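Local coordinates for protein aspartate-semialdehyde dehydrogenase 2 (Vibrio cholerae, PDB 2R00) that catalyses the NADPH-dependent reductive dephosphorylation of L-aspartyl-4-phosphate to L-aspartate-semialdehyde, a step toward lysine and methionine, at residues I149-V160 with S228-P239. Numbering follows the deposited sequence.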
# COMPACT_ATOMS: atom_id res chain seq x y z
N ILE A 149 -19.16 4.61 -9.47
CA ILE A 149 -18.33 4.42 -8.29
C ILE A 149 -19.01 5.02 -7.07
O ILE A 149 -19.38 6.20 -7.06
CB ILE A 149 -16.91 5.02 -8.45
CG1 ILE A 149 -16.16 4.35 -9.61
CG2 ILE A 149 -16.11 4.86 -7.14
CD1 ILE A 149 -14.83 4.99 -9.94
N GLU A 150 -19.18 4.18 -6.05
CA GLU A 150 -19.81 4.56 -4.79
C GLU A 150 -18.75 5.05 -3.81
O GLU A 150 -18.90 6.11 -3.20
CB GLU A 150 -20.54 3.34 -4.23
CG GLU A 150 -21.42 3.59 -3.01
CD GLU A 150 -22.22 2.35 -2.61
OE1 GLU A 150 -23.32 2.51 -2.02
OE2 GLU A 150 -21.75 1.21 -2.89
N ARG A 151 -17.67 4.28 -3.68
CA ARG A 151 -16.61 4.57 -2.73
C ARG A 151 -15.24 4.20 -3.28
O ARG A 151 -15.07 3.14 -3.88
CB ARG A 151 -16.88 3.82 -1.43
CG ARG A 151 -16.03 4.26 -0.26
CD ARG A 151 -16.33 3.43 0.99
NE ARG A 151 -17.70 2.92 0.98
CZ ARG A 151 -18.02 1.63 0.96
NH1 ARG A 151 -17.06 0.71 0.98
NH2 ARG A 151 -19.29 1.26 0.94
N ILE A 152 -14.27 5.10 -3.09
CA ILE A 152 -12.85 4.83 -3.40
C ILE A 152 -12.05 4.86 -2.10
O ILE A 152 -12.09 5.85 -1.36
CB ILE A 152 -12.24 5.89 -4.36
CG1 ILE A 152 -12.99 5.95 -5.70
CG2 ILE A 152 -10.74 5.60 -4.62
CD1 ILE A 152 -12.80 7.27 -6.48
N ASN A 153 -11.34 3.78 -1.84
CA ASN A 153 -10.30 3.76 -0.82
C ASN A 153 -8.94 3.64 -1.51
O ASN A 153 -8.70 2.72 -2.30
CB ASN A 153 -10.53 2.61 0.18
CG ASN A 153 -11.68 2.90 1.15
OD1 ASN A 153 -12.79 3.24 0.74
ND2 ASN A 153 -11.42 2.76 2.45
N VAL A 154 -8.06 4.60 -1.22
CA VAL A 154 -6.80 4.70 -1.94
C VAL A 154 -5.64 5.00 -1.00
O VAL A 154 -5.76 5.85 -0.11
CB VAL A 154 -6.88 5.74 -3.10
CG1 VAL A 154 -7.27 7.16 -2.58
CG2 VAL A 154 -5.58 5.77 -3.92
N THR A 155 -4.53 4.29 -1.21
CA THR A 155 -3.27 4.55 -0.51
C THR A 155 -2.22 5.03 -1.52
O THR A 155 -2.01 4.37 -2.54
CB THR A 155 -2.76 3.29 0.24
OG1 THR A 155 -3.75 2.84 1.17
CG2 THR A 155 -1.47 3.60 1.00
N THR A 156 -1.61 6.19 -1.25
CA THR A 156 -0.55 6.71 -2.10
C THR A 156 0.79 6.59 -1.39
O THR A 156 0.85 6.66 -0.16
CB THR A 156 -0.75 8.21 -2.51
OG1 THR A 156 -0.60 9.06 -1.36
CG2 THR A 156 -2.12 8.43 -3.13
N TYR A 157 1.85 6.44 -2.17
CA TYR A 157 3.17 6.19 -1.63
C TYR A 157 4.17 7.14 -2.28
O TYR A 157 4.26 7.21 -3.51
CB TYR A 157 3.61 4.75 -1.91
CG TYR A 157 2.67 3.68 -1.44
CD1 TYR A 157 1.73 3.12 -2.31
CD2 TYR A 157 2.73 3.19 -0.14
CE1 TYR A 157 0.87 2.10 -1.90
CE2 TYR A 157 1.88 2.18 0.29
CZ TYR A 157 0.94 1.64 -0.59
OH TYR A 157 0.09 0.65 -0.17
N GLN A 158 4.90 7.87 -1.44
CA GLN A 158 5.96 8.75 -1.90
C GLN A 158 7.06 8.80 -0.84
O GLN A 158 6.81 8.49 0.32
CB GLN A 158 5.42 10.16 -2.18
CG GLN A 158 4.76 10.83 -0.99
CD GLN A 158 3.97 12.07 -1.37
OE1 GLN A 158 4.40 12.86 -2.21
NE2 GLN A 158 2.80 12.24 -0.76
N SER A 159 8.25 9.21 -1.26
CA SER A 159 9.43 9.28 -0.38
C SER A 159 9.20 10.24 0.77
O SER A 159 8.52 11.26 0.62
CB SER A 159 10.61 9.79 -1.18
OG SER A 159 10.35 11.11 -1.62
N VAL A 160 9.80 9.95 1.92
CA VAL A 160 9.77 10.88 3.05
C VAL A 160 10.56 12.16 2.77
O VAL A 160 10.20 13.24 3.26
CB VAL A 160 10.17 10.20 4.41
CG1 VAL A 160 11.61 9.68 4.38
CG2 VAL A 160 9.94 11.15 5.60
N SER A 228 -21.36 12.91 -4.36
CA SER A 228 -21.79 11.65 -3.75
C SER A 228 -20.70 10.57 -3.68
O SER A 228 -20.79 9.65 -2.87
CB SER A 228 -23.06 11.11 -4.44
OG SER A 228 -22.77 10.48 -5.67
N ILE A 229 -19.67 10.69 -4.52
CA ILE A 229 -18.55 9.74 -4.44
C ILE A 229 -17.77 9.95 -3.16
O ILE A 229 -17.24 11.04 -2.91
CB ILE A 229 -17.58 9.82 -5.63
CG1 ILE A 229 -18.33 9.81 -6.95
CG2 ILE A 229 -16.63 8.63 -5.59
CD1 ILE A 229 -17.41 9.86 -8.18
N MET A 230 -17.72 8.91 -2.35
CA MET A 230 -16.89 8.94 -1.15
C MET A 230 -15.47 8.49 -1.47
O MET A 230 -15.25 7.54 -2.22
CB MET A 230 -17.53 8.11 -0.03
CG MET A 230 -18.89 8.68 0.47
SD MET A 230 -18.80 10.32 1.27
CE MET A 230 -19.30 11.42 -0.06
N VAL A 231 -14.51 9.22 -0.92
CA VAL A 231 -13.09 8.99 -1.16
C VAL A 231 -12.39 8.92 0.19
O VAL A 231 -12.52 9.83 1.01
CB VAL A 231 -12.45 10.11 -2.01
CG1 VAL A 231 -11.02 9.73 -2.41
CG2 VAL A 231 -13.31 10.44 -3.26
N ASN A 232 -11.66 7.84 0.41
CA ASN A 232 -10.97 7.62 1.68
C ASN A 232 -9.48 7.37 1.45
O ASN A 232 -9.07 6.23 1.25
CB ASN A 232 -11.65 6.44 2.40
CG ASN A 232 -13.14 6.67 2.59
OD1 ASN A 232 -13.54 7.60 3.27
ND2 ASN A 232 -13.97 5.84 1.95
N PRO A 233 -8.68 8.45 1.39
CA PRO A 233 -7.26 8.31 1.11
C PRO A 233 -6.39 8.10 2.34
O PRO A 233 -6.70 8.60 3.44
CB PRO A 233 -6.89 9.66 0.45
CG PRO A 233 -8.17 10.46 0.40
CD PRO A 233 -9.04 9.87 1.49
N THR A 234 -5.30 7.37 2.14
CA THR A 234 -4.22 7.25 3.11
C THR A 234 -2.93 7.63 2.38
O THR A 234 -2.52 6.95 1.44
CB THR A 234 -4.12 5.82 3.69
OG1 THR A 234 -5.38 5.46 4.25
CG2 THR A 234 -3.05 5.77 4.80
N CYS A 235 -2.34 8.74 2.79
CA CYS A 235 -1.16 9.25 2.12
C CYS A 235 0.05 8.90 2.97
O CYS A 235 0.24 9.46 4.05
CB CYS A 235 -1.29 10.76 1.86
SG CYS A 235 -2.71 11.11 0.76
N VAL A 236 0.82 7.94 2.48
CA VAL A 236 1.88 7.29 3.24
C VAL A 236 3.25 7.72 2.74
O VAL A 236 3.50 7.81 1.53
CB VAL A 236 1.73 5.74 3.15
CG1 VAL A 236 2.95 5.03 3.67
CG2 VAL A 236 0.51 5.29 3.93
N ARG A 237 4.15 8.00 3.68
CA ARG A 237 5.52 8.30 3.31
C ARG A 237 6.35 7.04 3.49
O ARG A 237 6.25 6.34 4.51
CB ARG A 237 6.07 9.45 4.13
CG ARG A 237 6.54 10.60 3.26
CD ARG A 237 5.45 11.63 3.00
NE ARG A 237 5.62 12.31 1.71
CZ ARG A 237 6.48 13.31 1.47
NH1 ARG A 237 7.29 13.76 2.42
NH2 ARG A 237 6.54 13.86 0.26
N VAL A 238 7.16 6.73 2.48
CA VAL A 238 8.04 5.56 2.58
C VAL A 238 9.52 5.96 2.75
O VAL A 238 9.98 6.92 2.11
CB VAL A 238 7.77 4.47 1.48
CG1 VAL A 238 6.64 4.85 0.52
CG2 VAL A 238 9.04 4.02 0.76
N PRO A 239 10.26 5.25 3.64
CA PRO A 239 11.66 5.59 3.93
C PRO A 239 12.48 5.97 2.69
O PRO A 239 13.07 7.04 2.68
CB PRO A 239 12.19 4.32 4.60
CG PRO A 239 10.99 3.76 5.31
CD PRO A 239 9.79 4.10 4.43
O HOH W 1 -4.03 2.43 3.81
O HOH W 2 1.75 9.69 -0.05
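Strands 151-159 and 230-238 pair in parallel, Arg151 beside Met230 through Ser159 beside Val238, in the mixed sheet of the dimerisation domain; within the chain 230-238 is outermost, with 244-252 beyond 151-159. An unbroken ladder of backbone hydrogen bonds runs from Met230 N to Glu150 O up to Val160 N to Val238 O (3.0 Å). On the face carrying Asn153, Thr155 and Tyr157, Asn232 ND2 donates to Asn153 OD1 (3.1 Å); OD1 lies near the Asn232 amide plane, but ND2 stands above the Asn153 carbonyl plane. Both amides also bond to the second subunit, Asn153 ND2 to its Asp300 and Asn232 OD1 to its Ile301 N, and Tyr157 OH hydrogen-bonds to Tyr157 OH of that subunit. On the other face Val154 CG1 packs on Pro233 CB (3.9 Å), with helices 131-147 and 211-223 against it. Farther along, a water accepts from Gln158 NE2 (2.8 Å), donates to Val236 O and bonds Thr156 OG1; Glu212 also holds Gln158 NE2. A bend at chi2 (91°) brings the Arg237 guanidinium toward 151-159: Ser159 O sits over the centre of one face, 3.0 Å from CZ but not hydrogen-bonded, and NH2 gives Gln158 OE1 a weak bond. Gln158 and Arg237 are predicted to bind the substrate, and Thr156 touches the predicted proton acceptor His244; one face thus serves the dimer, while the far end of the other probably shapes the substrate site.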